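Local coordinates for DNA processing protein DprA (Streptococcus pneumoniae, PDB 3UQZ) that helps load the recombinase RecA onto single-stranded DNA during natural transformation, and binds single-stranded DNA cooperatively, protecting it from nucleases, at residues Tyr6-Leu11 / Gln19-Val24. Residues are numbered along the deposited sequence; the frame is centred on the assembly and turned at random.
Sequences YEIYKL and QQILKV
I8 and L11, one helical turn apart on helix 5-13, receive a single side chain, I21 of helix 18-28, and together illustrate how two short helices can pack through one branched residue. At I8 the meeting is between methyl branches, with CG2 of I8 4.3 Å from CG2 of I21. The other arm of I21 reaches the backbone of the same residue, its CD1 lying 4.2 Å from the carbonyl O of I8, a van der Waals approach by a methyl group. Y9 points away and meets F96 edge-to-face; K10 takes no part here and forms a salt bridge with D61 and a cation-pi contact with Y56. At L11 the touching atom is CB, at the root of the side chain, and it sits 4.1 Å from both CG1 and CD1 of I21. The first torsion of I21 sets out its two arms: the CG1-CD1 arm starts beside the backbone N (chi1 -61°) and lies against L11, its CD1 also reaching I8 O, while CG2, anti to that N, meets I8 CG2. The closest CA atoms, those of I8 and I21, are 7.4 Å apart. I40 of helix 37-43 touches both L11 and V24, so a third helix joins the two. This buried, largely apolar junction belongs to the small helical bundle of the sterile alpha motif domain, which DprA combines with a Rossmann fold.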
ATOM      1  N   TYR A   6      34.985 -28.562  12.776  1.00 33.25           N
ATOM      2  CA  TYR A   6      34.792 -29.974  12.412  1.00 32.44           C
ATOM      3  C   TYR A   6      33.924 -30.684  13.460  1.00 34.84           C
ATOM      4  O   TYR A   6      33.081 -31.512  13.098  1.00 33.90           O
ATOM      5  CB  TYR A   6      36.144 -30.710  12.240  1.00 33.70           C
ATOM      6  CG  TYR A   6      35.985 -32.211  12.113  1.00 35.43           C
ATOM      7  CD1 TYR A   6      35.524 -32.785  10.933  1.00 37.58           C
ATOM      8  CD2 TYR A   6      36.209 -33.051  13.202  1.00 35.68           C
ATOM      9  CE1 TYR A   6      35.298 -34.157  10.835  1.00 38.15           C
ATOM     10  CE2 TYR A   6      35.984 -34.424  13.116  1.00 36.11           C
ATOM     11  CZ  TYR A   6      35.545 -34.975  11.927  1.00 44.61           C
ATOM     12  OH  TYR A   6      35.352 -36.329  11.838  1.00 46.80           O
ATOM     13  N   GLU A   7      34.145 -30.367  14.753  1.00 30.95           N
ATOM     14  CA  GLU A   7      33.389 -30.969  15.847  1.00 30.60           C
ATOM     15  C   GLU A   7      31.945 -30.519  15.829  1.00 35.81           C
ATOM     16  O   GLU A   7      31.060 -31.353  16.046  1.00 37.04           O
ATOM     17  CB  GLU A   7      34.056 -30.737  17.204  1.00 31.74           C
ATOM     18  CG  GLU A   7      35.380 -31.468  17.369  1.00 39.39           C
ATOM     19  CD  GLU A   7      35.314 -32.979  17.478  1.00 61.70           C
ATOM     20  OE1 GLU A   7      34.221 -33.523  17.757  1.00 50.32           O
ATOM     21  OE2 GLU A   7      36.374 -33.620  17.291  1.00 61.67           O
ATOM     22  N   ILE A   8      31.698 -29.232  15.478  1.00 31.57           N
ATOM     23  CA  ILE A   8      30.348 -28.679  15.324  1.00 31.42           C
ATOM     24  C   ILE A   8      29.598 -29.522  14.272  1.00 35.00           C
ATOM     25  O   ILE A   8      28.499 -30.008  14.552  1.00 34.52           O
ATOM     26  CB  ILE A   8      30.380 -27.159  14.981  1.00 34.26           C
ATOM     27  CG1 ILE A   8      30.825 -26.316  16.210  1.00 34.78           C
ATOM     28  CG2 ILE A   8      29.027 -26.700  14.477  1.00 32.98           C
ATOM     29  CD1 ILE A   8      31.252 -24.854  15.924  1.00 34.70           C
ATOM     30  N   TYR A   9      30.237 -29.762  13.106  1.00 31.52           N
ATOM     31  CA  TYR A   9      29.696 -30.604  12.036  1.00 31.89           C
ATOM     32  C   TYR A   9      29.458 -32.025  12.537  1.00 37.53           C
ATOM     33  O   TYR A   9      28.382 -32.578  12.285  1.00 37.11           O
ATOM     34  CB  TYR A   9      30.629 -30.608  10.811  1.00 33.58           C
ATOM     35  CG  TYR A   9      30.037 -31.276   9.587  1.00 36.06           C
ATOM     36  CD1 TYR A   9      28.802 -30.879   9.080  1.00 38.01           C
ATOM     37  CD2 TYR A   9      30.724 -32.289   8.917  1.00 36.75           C
ATOM     38  CE1 TYR A   9      28.250 -31.493   7.956  1.00 38.17           C
ATOM     39  CE2 TYR A   9      30.184 -32.903   7.786  1.00 37.51           C
ATOM     40  CZ  TYR A   9      28.947 -32.500   7.311  1.00 42.89           C
ATOM     41  OH  TYR A   9      28.406 -33.095   6.199  1.00 40.89           O
ATOM     42  N   LYS A  10      30.443 -32.598  13.284  1.00 35.22           N
ATOM     43  CA  LYS A  10      30.348 -33.938  13.872  1.00 35.57           C
ATOM     44  C   LYS A  10      29.162 -34.054  14.859  1.00 39.99           C
ATOM     45  O   LYS A  10      28.513 -35.103  14.891  1.00 39.20           O
ATOM     46  CB  LYS A  10      31.679 -34.359  14.510  1.00 37.69           C
ATOM     47  CG  LYS A  10      31.802 -35.858  14.745  1.00 40.03           C
ATOM     48  CD  LYS A  10      33.166 -36.231  15.289  1.00 46.88           C
ATOM     49  CE  LYS A  10      33.214 -37.678  15.712  1.00 49.83           C
ATOM     50  NZ  LYS A  10      34.491 -38.001  16.382  1.00 55.49           N
ATOM     51  N   LEU A  11      28.848 -32.968  15.614  1.00 36.95           N
ATOM     52  CA  LEU A  11      27.705 -32.924  16.545  1.00 36.40           C
ATOM     53  C   LEU A  11      26.370 -32.934  15.789  1.00 40.21           C
ATOM     54  O   LEU A  11      25.431 -33.595  16.221  1.00 40.11           O
ATOM     55  CB  LEU A  11      27.782 -31.714  17.502  1.00 36.27           C
ATOM     56  CG  LEU A  11      28.930 -31.689  18.526  1.00 40.55           C
ATOM     57  CD1 LEU A  11      28.945 -30.390  19.278  1.00 40.08           C
ATOM     58  CD2 LEU A  11      28.820 -32.819  19.519  1.00 43.64           C
ATOM     59  N   GLN A  19      19.751 -25.560  17.453  1.00 41.38           N
ATOM     60  CA  GLN A  19      19.444 -24.954  18.752  1.00 41.33           C
ATOM     61  C   GLN A  19      20.212 -25.659  19.872  1.00 45.73           C
ATOM     62  O   GLN A  19      20.749 -24.980  20.751  1.00 46.17           O
ATOM     63  CB  GLN A  19      17.938 -24.962  19.050  1.00 42.59           C
ATOM     64  CG  GLN A  19      17.275 -23.589  18.976  1.00 59.93           C
ATOM     65  CD  GLN A  19      17.925 -22.514  19.824  1.00 81.07           C
ATOM     66  OE1 GLN A  19      18.428 -22.755  20.933  1.00 77.13           O
ATOM     67  NE2 GLN A  19      17.906 -21.290  19.322  1.00 72.58           N
ATOM     68  N   GLN A  20      20.294 -27.015  19.820  1.00 40.99           N
ATOM     69  CA  GLN A  20      21.024 -27.802  20.817  1.00 40.28           C
ATOM     70  C   GLN A  20      22.517 -27.456  20.834  1.00 42.17           C
ATOM     71  O   GLN A  20      23.074 -27.283  21.923  1.00 41.90           O
ATOM     72  CB  GLN A  20      20.789 -29.309  20.630  1.00 41.57           C
ATOM     73  CG  GLN A  20      19.399 -29.750  21.077  1.00 51.18           C
ATOM     74  CD  GLN A  20      19.006 -31.135  20.610  1.00 64.87           C
ATOM     75  OE1 GLN A  20      19.564 -31.703  19.654  1.00 55.24           O
ATOM     76  NE2 GLN A  20      17.990 -31.686  21.259  1.00 56.68           N
ATOM     77  N   ILE A  21      23.150 -27.296  19.639  1.00 36.68           N
ATOM     78  CA  ILE A  21      24.571 -26.917  19.519  1.00 35.93           C
ATOM     79  C   ILE A  21      24.788 -25.475  20.011  1.00 42.96           C
ATOM     80  O   ILE A  21      25.796 -25.194  20.663  1.00 43.31           O
ATOM     81  CB  ILE A  21      25.148 -27.200  18.105  1.00 37.98           C
ATOM     82  CG1 ILE A  21      25.054 -28.713  17.780  1.00 37.04           C
ATOM     83  CG2 ILE A  21      26.603 -26.694  17.975  1.00 37.76           C
ATOM     84  CD1 ILE A  21      24.866 -29.047  16.406  1.00 38.68           C
ATOM     85  N   LEU A  22      23.811 -24.583  19.749  1.00 41.02           N
ATOM     86  CA  LEU A  22      23.830 -23.204  20.223  1.00 41.32           C
ATOM     87  C   LEU A  22      23.904 -23.139  21.750  1.00 45.84           C
ATOM     88  O   LEU A  22      24.704 -22.363  22.258  1.00 46.42           O
ATOM     89  CB  LEU A  22      22.624 -22.412  19.694  1.00 41.80           C
ATOM     90  CG  LEU A  22      22.919 -21.447  18.542  1.00 46.71           C
ATOM     91  CD1 LEU A  22      21.646 -21.055  17.824  1.00 46.24           C
ATOM     92  CD2 LEU A  22      23.691 -20.209  19.029  1.00 49.95           C
ATOM     93  N   LYS A  23      23.119 -23.983  22.477  1.00 42.65           N
ATOM     94  CA  LYS A  23      23.150 -24.078  23.949  1.00 42.69           C
ATOM     95  C   LYS A  23      24.542 -24.514  24.419  1.00 46.20           C
ATOM     96  O   LYS A  23      25.083 -23.907  25.345  1.00 45.74           O
ATOM     97  CB  LYS A  23      22.107 -25.082  24.479  1.00 45.13           C
ATOM     98  CG  LYS A  23      20.687 -24.557  24.503  1.00 61.00           C
ATOM     99  CD  LYS A  23      19.746 -25.563  25.142  1.00 72.06           C
ATOM    100  CE  LYS A  23      18.305 -25.169  24.938  1.00 80.02           C
ATOM    101  NZ  LYS A  23      17.782 -25.572  23.601  1.00 84.74           N
ATOM    102  N   VAL A  24      25.127 -25.549  23.750  1.00 41.69           N
ATOM    103  CA  VAL A  24      26.447 -26.096  24.068  1.00 41.01           C
ATOM    104  C   VAL A  24      27.508 -25.009  23.923  1.00 45.70           C
ATOM    105  O   VAL A  24      28.299 -24.807  24.846  1.00 45.15           O
ATOM    106  CB  VAL A  24      26.770 -27.364  23.228  1.00 45.00           C
ATOM    107  CG1 VAL A  24      28.220 -27.816  23.405  1.00 44.63           C
ATOM    108  CG2 VAL A  24      25.809 -28.508  23.547  1.00 44.87           C
TER